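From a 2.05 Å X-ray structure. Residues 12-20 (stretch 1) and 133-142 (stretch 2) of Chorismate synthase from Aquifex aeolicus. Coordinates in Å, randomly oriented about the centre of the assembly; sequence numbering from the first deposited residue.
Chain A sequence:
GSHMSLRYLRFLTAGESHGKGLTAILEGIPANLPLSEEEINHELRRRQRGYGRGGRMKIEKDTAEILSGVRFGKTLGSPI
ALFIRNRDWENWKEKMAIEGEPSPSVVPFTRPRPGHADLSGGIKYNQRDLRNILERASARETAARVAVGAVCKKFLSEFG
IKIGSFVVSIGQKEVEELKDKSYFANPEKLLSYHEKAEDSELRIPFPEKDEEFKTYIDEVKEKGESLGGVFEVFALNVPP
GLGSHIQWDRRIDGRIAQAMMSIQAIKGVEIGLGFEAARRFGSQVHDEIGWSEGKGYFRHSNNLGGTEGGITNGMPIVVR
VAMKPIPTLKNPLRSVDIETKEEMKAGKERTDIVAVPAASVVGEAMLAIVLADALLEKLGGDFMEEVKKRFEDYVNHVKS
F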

# COMPACT_ATOMS: atom_id res chain seq x y z
N LEU A 12 7.86 10.45 -1.42
CA LEU A 12 7.47 10.82 -2.77
C LEU A 12 8.45 11.88 -3.21
O LEU A 12 8.94 12.65 -2.38
CB LEU A 12 6.06 11.40 -2.80
CG LEU A 12 4.91 10.42 -2.61
CD1 LEU A 12 3.59 11.20 -2.54
CD2 LEU A 12 4.90 9.40 -3.76
N THR A 13 8.77 11.90 -4.50
CA THR A 13 9.67 12.92 -5.04
C THR A 13 8.93 13.54 -6.21
O THR A 13 7.99 12.95 -6.75
CB THR A 13 10.99 12.32 -5.58
OG1 THR A 13 10.72 11.52 -6.73
CG2 THR A 13 11.66 11.46 -4.51
N ALA A 14 9.35 14.74 -6.61
CA ALA A 14 8.72 15.45 -7.71
C ALA A 14 9.66 16.51 -8.25
O ALA A 14 10.64 16.87 -7.60
CB ALA A 14 7.42 16.12 -7.24
N GLY A 15 9.36 17.01 -9.45
CA GLY A 15 10.18 18.04 -10.06
C GLY A 15 10.66 17.64 -11.43
O GLY A 15 10.94 16.46 -11.68
N GLU A 16 10.75 18.61 -12.34
CA GLU A 16 11.24 18.35 -13.69
C GLU A 16 12.70 18.81 -13.74
O GLU A 16 13.11 19.64 -12.93
CB GLU A 16 10.44 19.12 -14.75
CG GLU A 16 9.08 19.65 -14.33
CD GLU A 16 8.14 18.60 -13.76
OE1 GLU A 16 8.09 17.47 -14.29
OE2 GLU A 16 7.44 18.92 -12.77
N SER A 17 13.47 18.27 -14.68
CA SER A 17 14.88 18.63 -14.80
C SER A 17 15.08 20.13 -15.01
O SER A 17 16.03 20.71 -14.48
CB SER A 17 15.53 17.84 -15.94
OG SER A 17 14.68 17.77 -17.07
N HIS A 18 14.20 20.76 -15.77
CA HIS A 18 14.30 22.19 -16.00
C HIS A 18 13.10 22.92 -15.42
O HIS A 18 12.30 23.52 -16.14
CB HIS A 18 14.43 22.48 -17.50
CG HIS A 18 15.68 21.93 -18.11
ND1 HIS A 18 15.77 20.63 -18.56
CD2 HIS A 18 16.90 22.48 -18.30
CE1 HIS A 18 17.00 20.40 -18.99
NE2 HIS A 18 17.71 21.51 -18.84
N GLY A 19 12.99 22.86 -14.10
CA GLY A 19 11.91 23.51 -13.41
C GLY A 19 12.51 24.21 -12.21
O GLY A 19 13.72 24.25 -12.07
N LYS A 20 11.66 24.76 -11.35
CA LYS A 20 12.15 25.46 -10.17
C LYS A 20 13.09 24.56 -9.36
O LYS A 20 14.15 25.01 -8.91
CB LYS A 20 10.98 25.91 -9.31
CG LYS A 20 9.98 26.78 -10.07
CD LYS A 20 8.84 27.24 -9.17
CE LYS A 20 7.86 28.12 -9.93
NZ LYS A 20 6.82 28.65 -9.01
N ILE A 133 8.04 14.75 -20.89
CA ILE A 133 8.32 13.39 -20.42
C ILE A 133 9.76 13.28 -19.94
O ILE A 133 10.01 12.80 -18.83
CB ILE A 133 8.08 12.35 -21.55
CG1 ILE A 133 6.59 12.30 -21.91
CG2 ILE A 133 8.57 10.98 -21.10
CD1 ILE A 133 5.69 11.87 -20.77
N LEU A 134 10.70 13.73 -20.77
CA LEU A 134 12.11 13.66 -20.42
C LEU A 134 12.44 14.56 -19.22
O LEU A 134 13.28 14.22 -18.39
CB LEU A 134 12.97 14.04 -21.63
CG LEU A 134 14.45 13.66 -21.56
CD1 LEU A 134 14.58 12.15 -21.33
CD2 LEU A 134 15.15 14.05 -22.85
N GLU A 135 11.77 15.72 -19.14
CA GLU A 135 11.98 16.66 -18.04
C GLU A 135 11.90 15.94 -16.69
O GLU A 135 12.76 16.13 -15.83
CB GLU A 135 10.92 17.77 -18.07
CG GLU A 135 11.17 18.89 -19.07
CD GLU A 135 12.26 19.84 -18.62
OE1 GLU A 135 12.18 20.33 -17.47
OE2 GLU A 135 13.18 20.10 -19.41
N ARG A 136 10.87 15.12 -16.53
CA ARG A 136 10.65 14.38 -15.29
C ARG A 136 11.40 13.04 -15.26
O ARG A 136 11.81 12.58 -14.19
CB ARG A 136 9.15 14.13 -15.10
CG ARG A 136 8.81 13.14 -13.99
CD ARG A 136 9.37 13.59 -12.65
NE ARG A 136 9.10 12.62 -11.59
CZ ARG A 136 9.60 12.71 -10.36
NH1 ARG A 136 10.39 13.72 -10.03
NH2 ARG A 136 9.31 11.78 -9.46
N ALA A 137 11.59 12.44 -16.43
CA ALA A 137 12.27 11.15 -16.53
C ALA A 137 13.77 11.24 -16.29
O ALA A 137 14.35 10.37 -15.64
CB ALA A 137 12.00 10.52 -17.90
N SER A 138 14.38 12.29 -16.83
CA SER A 138 15.82 12.49 -16.71
C SER A 138 16.42 12.10 -15.37
O SER A 138 15.77 12.21 -14.32
CB SER A 138 16.16 13.95 -17.02
OG SER A 138 16.02 14.22 -18.40
N ALA A 139 17.66 11.64 -15.41
CA ALA A 139 18.39 11.22 -14.22
C ALA A 139 18.46 12.35 -13.21
O ALA A 139 19.06 12.20 -12.15
CB ALA A 139 19.80 10.78 -14.60
N ARG A 140 17.85 13.48 -13.55
CA ARG A 140 17.81 14.63 -12.66
C ARG A 140 17.06 14.21 -11.40
O ARG A 140 17.39 14.63 -10.30
CB ARG A 140 17.06 15.78 -13.33
CG ARG A 140 17.64 17.17 -13.12
CD ARG A 140 17.66 17.62 -11.67
NE ARG A 140 18.99 17.52 -11.09
CZ ARG A 140 19.49 18.35 -10.17
NH1 ARG A 140 18.76 19.36 -9.71
NH2 ARG A 140 20.72 18.16 -9.71
N GLU A 141 16.04 13.37 -11.58
CA GLU A 141 15.21 12.88 -10.49
C GLU A 141 16.01 12.07 -9.46
O GLU A 141 15.64 12.04 -8.29
CB GLU A 141 14.07 12.03 -11.04
CG GLU A 141 12.93 11.72 -10.06
CD GLU A 141 13.22 10.55 -9.13
OE1 GLU A 141 13.61 9.47 -9.62
OE2 GLU A 141 13.04 10.71 -7.90
N THR A 142 17.09 11.43 -9.90
CA THR A 142 17.89 10.63 -8.97
C THR A 142 18.46 11.51 -7.86
O THR A 142 18.78 11.02 -6.78
CB THR A 142 19.05 9.86 -9.68
OG1 THR A 142 20.00 10.79 -10.22
CG2 THR A 142 18.51 8.98 -10.79

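The end of a helix is a natural docking site for a loop, because its last carbonyls lack the partners that earlier turns enjoy, and the contact between residues 12-20 and 133-142 of chorismate synthase illustrates the principle well. The carbonyl of Glu135, near the end of a helix that Ser138 is the first residue to leave, receives two hydrogen bonds from Ser17: one from the backbone, Ser17 N to Glu135 O at 2.5 Å, and one from the side chain, Ser17 OG to Glu135 O at 2.8 Å. Serine suits the place because its CA-to-CB bond points toward the helix and its p rotamer brings a short hydroxyl to the same acceptor that its own amide uses.

The side chain of Glu135 extends the grip to the next residue. Its CA-to-CB bond points sideways, but with chi1 and chi2 both m the carboxylate comes round to the loop. There His18 N donates to Glu135 OE1 at 2.7 Å, while His18 ND1 makes a weak hydrogen bond to Glu135 OE2 at 2.8 Å, the oxygen lying at the edge of the imidazole near its plane. One glutamate thus serves the loop with its backbone carbonyl and both carboxylate oxygens.

A second polar cluster ties the other end of the loop and the strand leading into it. Arg136, with chi1 t, stretches its guanidinium toward stretch 1, where NH1 donates to Gly15 O at 3.2 Å and NH2 to Thr13 OG1 at 3.1 Å. Both acceptors lie at the guanidinium edge, near its plane, where the N-H groups point. The Thr13 hydroxyl passes the chain on, donating to Glu141 OE2 at 2.7 Å. A threonine hydroxyl can accept and donate at once, so it links an arginine and a glutamate that lie five residues apart in stretch 2. Gly15 is suited to its backbone angles of 124/144, at which a CB would be jammed against the carbonyl O of the preceding residue.

Around these bonds the packing is close, and the two stretches together bury 491 Å². Ala14 CA lies 3.3 Å from Arg136 NH1. The nearest CA atoms across the contact belong to Glu16 and Arg136, 4.3 Å apart, and Glu16 CA makes a CA-H...O contact of 3.4 Å with Glu135 O. Farther out, the aliphatic part of Arg140 covers the serine: its CG lies 3.5 Å from Ser17 CA, while the end of the side chain leads away and its guanidinium is hydrogen-bonded elsewhere in the structure.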